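Local atomic coordinates of sugar kinase, pfkB family (Thermotoga maritima, PDB entry 2AJR), a protein that probably phosphorylates a sugar phosphate such as fructose 1-phosphate at the expense of ATP, as a pfkB-family kinase of the ribokinase clan that binds magnesium. Residues R190-G194 and P195-N199; V239-E242 and V243-I247; V280-F283 and I284-A288; K319-Y322 and D323-T326. All blocks are in the same frame, centred on the assembly; numbering follows the deposited sequence.

Contact 1. Residues R190-G194 and P195-N199; sequences RIYEG and PEFPN
Tyr192 and Phe197 meet where the chain leaves helix 185-193 and turns back toward strand 200-201. Their rings pass each other at a slant. CD2 of Tyr192 lies 3.4 Å from CD1 of Phe197, and the planes are inclined by 37°.

Two backbone carbonyls also touch the Phe197 ring. Tyr192 O comes to its edge, 3.4 Å from CE1 of Phe197 and near the ring plane. Gly194 O sits over one face, 3.4 Å from CZ of Phe197 and nearer the rim than the centre.

Pro198 fills the next place along the turn. Its CD packs 3.6 Å from CG2 of Ile191, and the same carbon lies 3.8 Å from Tyr192 OH. With chi1 at -72°, CG2 of Ile191 stands anti to the backbone N, and this branch meets the proline.

Further out, the Tyr192 hydroxyl and Pro198 O both hydrogen-bond to the Ser234 hydroxyl. Ile191 and Pro198 also rest on Val181 of strand 178-182. Tyr192 and Phe197 touch Lys233 of helix 220-233.

The turn links a helix to the next strand of an alpha/beta fold. Its two halves rely on apolar packing and carbonyl-ring contacts, while the Tyr192 hydroxyl and Pro198 O tie the turn to Ser234.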
loop_
_atom_site.group_PDB
_atom_site.type_symbol
_atom_site.label_atom_id
_atom_site.label_comp_id
_atom_site.label_asym_id
_atom_site.label_seq_id
_atom_site.Cartn_x
_atom_site.Cartn_y
_atom_site.Cartn_z
ATOM N N ARG A 190 3.871 -24.248 19.980
ATOM C CA ARG A 190 2.809 -23.998 20.936
ATOM C C ARG A 190 1.699 -25.048 20.772
ATOM O O ARG A 190 1.134 -25.531 21.756
ATOM C CB ARG A 190 2.319 -22.578 20.685
ATOM C CG ARG A 190 2.105 -21.695 21.850
ATOM C CD ARG A 190 3.060 -21.841 23.026
ATOM N NE ARG A 190 2.212 -21.745 24.216
ATOM C CZ ARG A 190 1.677 -20.614 24.676
ATOM N NH1 ARG A 190 1.951 -19.447 24.102
ATOM N NH2 ARG A 190 0.887 -20.643 25.744
ATOM N N ILE A 191 1.444 -25.439 19.520
ATOM C CA ILE A 191 0.515 -26.531 19.192
ATOM C C ILE A 191 1.032 -27.899 19.651
ATOM O O ILE A 191 0.291 -28.686 20.235
ATOM C CB ILE A 191 0.247 -26.597 17.665
ATOM C CG1 ILE A 191 -0.630 -25.416 17.231
ATOM C CG2 ILE A 191 -0.388 -27.942 17.262
ATOM C CD1 ILE A 191 -0.677 -25.194 15.712
ATOM N N TYR A 192 2.295 -28.188 19.383
ATOM C CA TYR A 192 2.858 -29.504 19.746
ATOM C C TYR A 192 3.131 -29.661 21.247
ATOM O O TYR A 192 3.505 -30.745 21.680
ATOM C CB TYR A 192 4.070 -29.875 18.872
ATOM C CG TYR A 192 3.604 -30.350 17.518
ATOM C CD1 TYR A 192 3.306 -29.434 16.512
ATOM C CD2 TYR A 192 3.387 -31.695 17.256
ATOM C CE1 TYR A 192 2.825 -29.841 15.276
ATOM C CE2 TYR A 192 2.909 -32.122 16.005
ATOM C CZ TYR A 192 2.627 -31.180 15.022
ATOM O OH TYR A 192 2.158 -31.540 13.780
ATOM N N GLU A 193 2.947 -28.590 22.024
ATOM C CA GLU A 193 2.770 -28.704 23.472
ATOM C C GLU A 193 1.526 -29.547 23.738
ATOM O O GLU A 193 1.585 -30.605 24.308
ATOM C CB GLU A 193 2.551 -27.328 24.161
ATOM C CG GLU A 193 3.727 -26.331 24.194
ATOM C CD GLU A 193 3.432 -25.046 25.015
ATOM O OE1 GLU A 193 2.387 -24.960 25.691
ATOM O OE2 GLU A 193 4.259 -24.108 24.995
ATOM N N GLY A 194 0.385 -29.052 23.282
ATOM C CA GLY A 194 -0.920 -29.398 23.883
ATOM C C GLY A 194 -1.327 -30.803 23.551
ATOM O O GLY A 194 -0.756 -31.409 22.632
ATOM N N PRO A 195 -2.302 -31.327 24.298
ATOM C CA PRO A 195 -2.724 -32.729 24.282
ATOM C C PRO A 195 -3.164 -33.278 22.935
ATOM O O PRO A 195 -3.031 -34.484 22.704
ATOM C CB PRO A 195 -3.894 -32.765 25.282
ATOM C CG PRO A 195 -4.297 -31.369 25.477
ATOM C CD PRO A 195 -3.063 -30.548 25.280
ATOM N N GLU A 196 -3.686 -32.422 22.065
ATOM C CA GLU A 196 -4.103 -32.860 20.740
ATOM C C GLU A 196 -3.178 -32.305 19.678
ATOM O O GLU A 196 -2.472 -31.319 19.890
ATOM C CB GLU A 196 -5.557 -32.467 20.473
ATOM C CG GLU A 196 -6.587 -33.227 21.356
ATOM C CD GLU A 196 -6.801 -34.703 20.970
ATOM O OE1 GLU A 196 -6.177 -35.191 20.000
ATOM O OE2 GLU A 196 -7.609 -35.381 21.639
ATOM N N PHE A 197 -3.190 -32.958 18.525
ATOM C CA PHE A 197 -2.238 -32.671 17.473
ATOM C C PHE A 197 -2.908 -32.610 16.096
ATOM O O PHE A 197 -3.932 -33.263 15.865
ATOM C CB PHE A 197 -1.145 -33.746 17.483
ATOM C CG PHE A 197 -0.356 -33.792 18.762
ATOM C CD1 PHE A 197 0.664 -32.881 18.992
ATOM C CD2 PHE A 197 -0.653 -34.731 19.743
ATOM C CE1 PHE A 197 1.387 -32.900 20.177
ATOM C CE2 PHE A 197 0.059 -34.765 20.940
ATOM C CZ PHE A 197 1.087 -33.842 21.156
ATOM N N PRO A 198 -2.338 -31.817 15.172
ATOM C CA PRO A 198 -2.834 -31.792 13.806
ATOM C C PRO A 198 -2.697 -33.135 13.105
ATOM O O PRO A 198 -1.744 -33.844 13.344
ATOM C CB PRO A 198 -1.928 -30.764 13.136
ATOM C CG PRO A 198 -1.424 -29.939 14.234
ATOM C CD PRO A 198 -1.237 -30.859 15.352
ATOM N N ASN A 199 -3.650 -33.465 12.246
ATOM C CA ASN A 199 -3.551 -34.652 11.412
ATOM C C ASN A 199 -2.499 -34.488 10.306
ATOM O O ASN A 199 -1.731 -35.423 10.029
ATOM C CB ASN A 199 -4.906 -34.959 10.805
ATOM C CG ASN A 199 -5.928 -35.272 11.852
ATOM O OD1 ASN A 199 -6.643 -34.384 12.337
ATOM N ND2 ASN A 199 -5.966 -36.532 12.261
#

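Contact 2. Residues V239-E242 and V243-I247; sequences VSYE and VKNDI
Val239 and Ile247 form an antiparallel hydrogen-bonded pair, with Val239 N to Ile247 O at 2.9 Å and Ile247 N to Val239 O at 2.8 Å. The two strands make a beta hairpin.

Next to this pair, Ser240 and Asp246 face each other as a non-hydrogen-bonded pair. Here the side chains supply the bond. Ser240 OG donates to Asp246 OD1 over 2.9 Å, on its syn side and 24° out of the carboxylate plane.

Val239, Tyr241, Asn245 and Ile247 lie on the other face of the sheet. CD1 of Ile247 packs 4.0 Å from CB of Tyr241.

Asn245 turns its amide back to the turn. Its CG is anti to the carbonyl carbon (chi1 -42°), and ND2 gives a hydrogen bond of 2.9 Å to Tyr241 O, which lies close to the amide plane. At the tip, Lys244 N donates to Glu242 O.

With an alanine in place of Asn245, Tyr241 O would probably lose its amide donor and the turn would be less firmly held.

Asp246 also has a long, weak ion pair with Lys202. Polar side-chain bonds thus supplement the backbone pairing, and Val239, Tyr241 and Ile247 pack toward helix 220-233.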
loop_
_atom_site.group_PDB
_atom_site.type_symbol
_atom_site.label_atom_id
_atom_site.label_comp_id
_atom_site.label_asym_id
_atom_site.label_seq_id
_atom_site.Cartn_x
_atom_site.Cartn_y
_atom_site.Cartn_z
ATOM N N VAL A 239 7.360 -31.030 4.828
ATOM C CA VAL A 239 8.402 -30.078 5.195
ATOM C C VAL A 239 9.183 -29.637 3.973
ATOM O O VAL A 239 9.656 -30.456 3.201
ATOM C CB VAL A 239 9.364 -30.687 6.233
ATOM C CG1 VAL A 239 10.492 -29.743 6.522
ATOM C CG2 VAL A 239 8.600 -31.047 7.516
ATOM N N SER A 240 9.328 -28.323 3.816
ATOM C CA SER A 240 9.957 -27.761 2.641
ATOM C C SER A 240 11.434 -27.804 2.768
ATOM O O SER A 240 11.994 -27.577 3.852
ATOM C CB SER A 240 9.535 -26.333 2.412
ATOM O OG SER A 240 8.227 -26.357 1.911
ATOM N N TYR A 241 12.052 -28.067 1.623
ATOM C CA TYR A 241 13.473 -28.199 1.528
ATOM C C TYR A 241 13.945 -27.592 0.216
ATOM O O TYR A 241 13.515 -28.001 -0.857
ATOM C CB TYR A 241 13.822 -29.667 1.605
ATOM C CG TYR A 241 15.284 -29.900 1.509
ATOM C CD1 TYR A 241 16.144 -29.466 2.524
ATOM C CD2 TYR A 241 15.830 -30.546 0.393
ATOM C CE1 TYR A 241 17.508 -29.686 2.437
ATOM C CE2 TYR A 241 17.189 -30.763 0.300
ATOM C CZ TYR A 241 18.020 -30.334 1.319
ATOM O OH TYR A 241 19.353 -30.562 1.212
ATOM N N GLU A 242 14.812 -26.595 0.324
ATOM C CA GLU A 242 15.417 -25.927 -0.829
ATOM C C GLU A 242 14.389 -25.408 -1.832
ATOM O O GLU A 242 14.552 -25.559 -3.037
ATOM C CB GLU A 242 16.429 -26.840 -1.503
ATOM C CG GLU A 242 17.596 -27.201 -0.600
ATOM C CD GLU A 242 18.482 -26.002 -0.265
ATOM O OE1 GLU A 242 18.746 -25.757 0.932
ATOM O OE2 GLU A 242 18.929 -25.306 -1.197
ATOM N N VAL A 243 13.329 -24.796 -1.304
ATOM C CA VAL A 243 12.352 -24.061 -2.104
ATOM C C VAL A 243 11.405 -24.951 -2.912
ATOM O O VAL A 243 10.198 -24.781 -2.821
ATOM C CB VAL A 243 13.054 -23.034 -3.062
ATOM C CG1 VAL A 243 12.028 -22.069 -3.685
ATOM C CG2 VAL A 243 14.168 -22.273 -2.321
ATOM N N LYS A 244 11.930 -25.889 -3.701
ATOM C CA LYS A 244 11.120 -26.649 -4.681
ATOM C C LYS A 244 11.045 -28.159 -4.414
ATOM O O LYS A 244 10.949 -28.962 -5.334
ATOM C CB LYS A 244 11.647 -26.400 -6.100
ATOM C CG LYS A 244 13.108 -26.687 -6.291
ATOM C CD LYS A 244 13.540 -26.313 -7.688
ATOM C CE LYS A 244 15.035 -26.266 -7.817
ATOM N NZ LYS A 244 15.641 -27.593 -7.762
ATOM N N ASN A 245 11.107 -28.538 -3.148
ATOM C CA ASN A 245 10.966 -29.923 -2.743
ATOM C C ASN A 245 10.250 -29.986 -1.418
ATOM O O ASN A 245 10.154 -28.984 -0.694
ATOM C CB ASN A 245 12.318 -30.592 -2.578
ATOM C CG ASN A 245 13.281 -30.225 -3.665
ATOM O OD1 ASN A 245 13.235 -30.790 -4.754
ATOM N ND2 ASN A 245 14.164 -29.256 -3.378
ATOM N N ASP A 246 9.743 -31.172 -1.104
ATOM C CA ASP A 246 9.038 -31.402 0.152
ATOM C C ASP A 246 9.288 -32.816 0.664
ATOM O O ASP A 246 9.157 -33.801 -0.069
ATOM C CB ASP A 246 7.535 -31.152 -0.021
ATOM C CG ASP A 246 7.192 -29.662 -0.116
ATOM O OD1 ASP A 246 7.287 -28.938 0.911
ATOM O OD2 ASP A 246 6.819 -29.221 -1.221
ATOM N N ILE A 247 9.666 -32.897 1.930
ATOM C CA ILE A 247 9.811 -34.160 2.616
ATOM C C ILE A 247 8.448 -34.494 3.186
ATOM O O ILE A 247 7.847 -33.674 3.868
ATOM C CB ILE A 247 10.855 -34.058 3.743
ATOM C CG1 ILE A 247 12.232 -33.753 3.145
ATOM C CG2 ILE A 247 10.900 -35.346 4.547
ATOM C CD1 ILE A 247 13.071 -32.850 3.982
#

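Contact 3. Residues V280-F283 and I284-A288; sequences VYYF and IKHGA
Tyr281 and Tyr282 both hold CG anti to the backbone N (chi1 175° and -170°), which swings their rings along the helix to the side chains four residues on. Lys285 and His286 meet them there.

CG of Lys285 lies over one face of the Tyr281 ring in a CH-pi contact, 3.8 Å from the ring centroid. The lysine chain bends at chi2 and then runs on past the ring, with CE 4.0 Å from CE1 of Tyr281.

His286 turns its edge to the face of Tyr282. The planes stand 80° apart, a T-shaped pair, and ND1 of His286 approaches CE2 of Tyr282 at 3.6 Å. CB of the same histidine makes a second CH-pi contact over this face.

These pairs are i to i+4 contacts at the C-terminal end of helix 271-286, part of the alpha/beta fold of the ribokinase clan. The backbone bond from Ile284 N to Val280 O is almost straight. Gly287 is the first residue to leave helical backbone angles, with positive phi, yet its N still reaches Phe283 O at 3.0 Å.

Past the glycine, CB of Ala288 meets the edge of the Phe283 ring, 3.8 Å from CE1 of Phe283. That ring stacks on Phe178. Tyr282 packs against Met293 and Phe296 of helix 290-304.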
loop_
_atom_site.group_PDB
_atom_site.type_symbol
_atom_site.label_atom_id
_atom_site.label_comp_id
_atom_site.label_asym_id
_atom_site.label_seq_id
_atom_site.Cartn_x
_atom_site.Cartn_y
_atom_site.Cartn_z
ATOM N N VAL A 280 -6.421 -30.802 0.960
ATOM C CA VAL A 280 -7.776 -30.840 1.503
ATOM C C VAL A 280 -8.708 -31.507 0.488
ATOM O O VAL A 280 -9.421 -32.448 0.831
ATOM C CB VAL A 280 -8.308 -29.442 1.917
ATOM C CG1 VAL A 280 -9.709 -29.567 2.513
ATOM C CG2 VAL A 280 -7.380 -28.814 2.925
ATOM N N TYR A 281 -8.657 -31.055 -0.762
ATOM C CA TYR A 281 -9.456 -31.639 -1.848
ATOM C C TYR A 281 -9.242 -33.148 -1.995
ATOM O O TYR A 281 -10.204 -33.890 -2.197
ATOM C CB TYR A 281 -9.137 -30.951 -3.178
ATOM C CG TYR A 281 -9.821 -31.547 -4.391
ATOM C CD1 TYR A 281 -11.079 -31.112 -4.783
ATOM C CD2 TYR A 281 -9.203 -32.531 -5.163
ATOM C CE1 TYR A 281 -11.722 -31.648 -5.902
ATOM C CE2 TYR A 281 -9.841 -33.070 -6.295
ATOM C CZ TYR A 281 -11.098 -32.620 -6.649
ATOM O OH TYR A 281 -11.744 -33.129 -7.744
ATOM N N TYR A 282 -7.996 -33.594 -1.921
ATOM C CA TYR A 282 -7.699 -35.006 -2.125
ATOM C C TYR A 282 -8.291 -35.819 -0.996
ATOM O O TYR A 282 -8.868 -36.883 -1.223
ATOM C CB TYR A 282 -6.186 -35.277 -2.192
ATOM C CG TYR A 282 -5.863 -36.693 -2.644
ATOM C CD1 TYR A 282 -5.953 -37.776 -1.771
ATOM C CD2 TYR A 282 -5.489 -36.947 -3.958
ATOM C CE1 TYR A 282 -5.680 -39.082 -2.208
ATOM C CE2 TYR A 282 -5.208 -38.242 -4.402
ATOM C CZ TYR A 282 -5.304 -39.301 -3.532
ATOM O OH TYR A 282 -5.008 -40.563 -4.006
ATOM N N PHE A 283 -8.103 -35.328 0.224
ATOM C CA PHE A 283 -8.675 -35.956 1.404
ATOM C C PHE A 283 -10.186 -36.099 1.234
ATOM O O PHE A 283 -10.717 -37.212 1.306
ATOM C CB PHE A 283 -8.344 -35.139 2.652
ATOM C CG PHE A 283 -8.951 -35.679 3.908
ATOM C CD1 PHE A 283 -8.564 -36.904 4.401
ATOM C CD2 PHE A 283 -9.901 -34.956 4.601
ATOM C CE1 PHE A 283 -9.114 -37.403 5.556
ATOM C CE2 PHE A 283 -10.453 -35.452 5.755
ATOM C CZ PHE A 283 -10.057 -36.677 6.234
ATOM N N ILE A 284 -10.871 -34.988 0.968
ATOM C CA ILE A 284 -12.321 -35.024 0.770
ATOM C C ILE A 284 -12.745 -36.002 -0.330
ATOM O O ILE A 284 -13.654 -36.803 -0.119
ATOM C CB ILE A 284 -12.889 -33.647 0.418
ATOM C CG1 ILE A 284 -12.820 -32.704 1.625
ATOM C CG2 ILE A 284 -14.328 -33.788 -0.067
ATOM C CD1 ILE A 284 -13.544 -31.410 1.392
ATOM N N LYS A 285 -12.085 -35.943 -1.487
ATOM C CA LYS A 285 -12.531 -36.705 -2.655
ATOM C C LYS A 285 -12.067 -38.168 -2.664
ATOM O O LYS A 285 -12.880 -39.056 -2.881
ATOM C CB LYS A 285 -12.136 -36.010 -3.969
ATOM C CG LYS A 285 -12.850 -34.676 -4.250
ATOM C CD LYS A 285 -14.393 -34.747 -4.171
ATOM C CE LYS A 285 -15.061 -33.431 -4.621
ATOM N NZ LYS A 285 -16.521 -33.329 -4.273
ATOM N N HIS A 286 -10.785 -38.427 -2.428
ATOM C CA HIS A 286 -10.256 -39.802 -2.525
ATOM C C HIS A 286 -9.716 -40.394 -1.212
ATOM O O HIS A 286 -9.006 -41.394 -1.244
ATOM C CB HIS A 286 -9.180 -39.868 -3.615
ATOM C CG HIS A 286 -9.523 -39.078 -4.839
ATOM N ND1 HIS A 286 -8.693 -38.110 -5.361
ATOM C CD2 HIS A 286 -10.625 -39.089 -5.624
ATOM C CE1 HIS A 286 -9.263 -37.566 -6.422
ATOM N NE2 HIS A 286 -10.436 -38.141 -6.601
ATOM N N GLY A 287 -10.044 -39.791 -0.069
ATOM C CA GLY A 287 -9.688 -40.351 1.241
ATOM C C GLY A 287 -8.265 -40.060 1.715
ATOM O O GLY A 287 -7.497 -39.353 1.052
ATOM N N ALA A 288 -7.909 -40.653 2.854
ATOM C CA ALA A 288 -6.679 -40.323 3.576
ATOM C C ALA A 288 -5.461 -41.142 3.151
ATOM O O ALA A 288 -4.790 -41.750 3.990
ATOM C CB ALA A 288 -6.908 -40.488 5.065
#

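Contact 4. Residues K319-Y322 and D323-T326; sequences KKEY and DHFT
Glu321 and His324 are joined by two hydrogen bonds across a short turn, one through side chains and one through the backbone. His324 ND1 donates to Glu321 OE1 over 2.9 Å. The donor comes from above the carboxylate plane, 45° out of it, and the two flat groups are turned 50° apart. His324 N also donates to Glu321 O, at 3.0 Å.

The bend of Glu321 at chi2 (-62°) brings its carboxylate round to the imidazole. Its other oxygen, OE2, forms a salt bridge with Arg306, so the carboxylate has a partner at each oxygen. These bonds would probably favour its charged form. A leucine in place of His324 would probably leave OE1 without its imidazole donor and the carboxylate held less firmly, though still gripped by Arg306.

Beside this pair, the Phe325 ring points an edge at the face of Tyr322. CZ of Phe325 lies 4.0 Å from CD2 of Tyr322. Glu321 O is 3.4 Å from CD2 of Phe325.

The turn joins helix 315-319 to strand 325-329, an outermost strand of the large sheet in this chain. Phe325 meets Phe298 of helix 290-304 and Ile257 of strand 254-259. Tyr322 rests on Lys295 and Phe296 of helix 290-304.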
loop_
_atom_site.group_PDB
_atom_site.type_symbol
_atom_site.label_atom_id
_atom_site.label_comp_id
_atom_site.label_asym_id
_atom_site.label_seq_id
_atom_site.Cartn_x
_atom_site.Cartn_y
_atom_site.Cartn_z
ATOM N N LYS A 319 -3.658 -31.251 -12.717
ATOM C CA LYS A 319 -3.318 -32.531 -13.359
ATOM C C LYS A 319 -2.158 -32.407 -14.352
ATOM O O LYS A 319 -1.376 -33.341 -14.496
ATOM C CB LYS A 319 -4.548 -33.134 -14.070
ATOM C CG LYS A 319 -5.536 -33.849 -13.140
ATOM C CD LYS A 319 -6.681 -34.473 -13.919
ATOM C CE LYS A 319 -7.515 -35.435 -13.062
ATOM N NZ LYS A 319 -8.351 -36.371 -13.902
ATOM N N LYS A 320 -2.057 -31.255 -15.021
ATOM C CA LYS A 320 -0.960 -30.964 -15.963
ATOM C C LYS A 320 0.434 -31.024 -15.341
ATOM O O LYS A 320 1.428 -31.148 -16.045
ATOM C CB LYS A 320 -1.150 -29.576 -16.589
ATOM C CG LYS A 320 -2.067 -29.565 -17.801
ATOM C CD LYS A 320 -2.540 -28.149 -18.135
ATOM C CE LYS A 320 -3.304 -28.122 -19.454
ATOM N NZ LYS A 320 -4.193 -26.922 -19.608
ATOM N N GLU A 321 0.497 -30.916 -14.023
ATOM C CA GLU A 321 1.758 -30.866 -13.327
ATOM C C GLU A 321 2.220 -32.236 -12.866
ATOM O O GLU A 321 3.326 -32.356 -12.339
ATOM C CB GLU A 321 1.657 -29.932 -12.114
ATOM C CG GLU A 321 1.338 -28.481 -12.456
ATOM C CD GLU A 321 2.396 -27.817 -13.325
ATOM O OE1 GLU A 321 3.520 -28.355 -13.452
ATOM O OE2 GLU A 321 2.091 -26.743 -13.885
ATOM N N TYR A 322 1.401 -33.273 -13.055
ATOM C CA TYR A 322 1.796 -34.617 -12.605
ATOM C C TYR A 322 3.052 -35.109 -13.318
ATOM O O TYR A 322 3.768 -35.971 -12.825
ATOM C CB TYR A 322 0.635 -35.618 -12.699
ATOM C CG TYR A 322 0.059 -35.913 -11.324
ATOM C CD1 TYR A 322 -0.880 -35.055 -10.724
ATOM C CD2 TYR A 322 0.501 -37.022 -10.590
ATOM C CE1 TYR A 322 -1.381 -35.323 -9.432
ATOM C CE2 TYR A 322 0.001 -37.299 -9.307
ATOM C CZ TYR A 322 -0.933 -36.451 -8.733
ATOM O OH TYR A 322 -1.400 -36.742 -7.464
ATOM N N ASP A 323 3.328 -34.496 -14.458
ATOM C CA ASP A 323 4.494 -34.787 -15.278
ATOM C C ASP A 323 5.814 -34.229 -14.725
ATOM O O ASP A 323 6.881 -34.724 -15.052
ATOM C CB ASP A 323 4.249 -34.145 -16.650
ATOM C CG ASP A 323 4.745 -34.988 -17.798
ATOM O OD1 ASP A 323 5.872 -35.548 -17.710
ATOM O OD2 ASP A 323 3.999 -35.058 -18.803
ATOM N N HIS A 324 5.740 -33.188 -13.909
ATOM C CA HIS A 324 6.897 -32.338 -13.628
ATOM C C HIS A 324 7.443 -32.489 -12.213
ATOM O O HIS A 324 8.018 -31.549 -11.688
ATOM C CB HIS A 324 6.534 -30.860 -13.857
ATOM C CG HIS A 324 6.020 -30.563 -15.232
ATOM N ND1 HIS A 324 4.768 -30.031 -15.462
ATOM C CD2 HIS A 324 6.588 -30.725 -16.451
ATOM C CE1 HIS A 324 4.590 -29.873 -16.760
ATOM N NE2 HIS A 324 5.675 -30.295 -17.385
ATOM N N PHE A 325 7.266 -33.651 -11.593
ATOM C CA PHE A 325 7.925 -33.910 -10.323
ATOM C C PHE A 325 8.216 -35.382 -10.116
ATOM O O PHE A 325 7.584 -36.225 -10.731
ATOM C CB PHE A 325 7.127 -33.321 -9.150
ATOM C CG PHE A 325 5.797 -33.976 -8.912
ATOM C CD1 PHE A 325 5.702 -35.120 -8.129
ATOM C CD2 PHE A 325 4.636 -33.422 -9.428
ATOM C CE1 PHE A 325 4.478 -35.722 -7.890
ATOM C CE2 PHE A 325 3.394 -34.011 -9.190
ATOM C CZ PHE A 325 3.319 -35.170 -8.421
ATOM N N THR A 326 9.196 -35.681 -9.266
ATOM C CA THR A 326 9.543 -37.059 -8.939
ATOM C C THR A 326 9.261 -37.302 -7.476
ATOM O O THR A 326 9.189 -36.367 -6.701
ATOM C CB THR A 326 11.047 -37.416 -9.268
ATOM O OG1 THR A 326 11.941 -36.538 -8.584
ATOM C CG2 THR A 326 11.331 -37.338 -10.775
#

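Overall arrangement
All four contacts are local, but they sit in different settings. Contact 3 is a surface contact at a helix end, while contacts 1, 2 and 4 are partly buried. Contacts 2 and 4 reach the same large sheet. Contacts 3 and 4 both pack on helix 290-304; contacts 1 and 2 share helix 220-233. Contact 1, unlike the other three, has no direct hydrogen bond between its segments. Contact 2 depends on strand pairing with polar side-chain bonds. Contact 3 sets a lysine methylene and a histidine edge over tyrosine faces. Contact 4 combines a histidine-carboxylate hydrogen bond with an edge-to-face ring pair; the Glu321 side chain is about 11 Å from the bound magnesium ion.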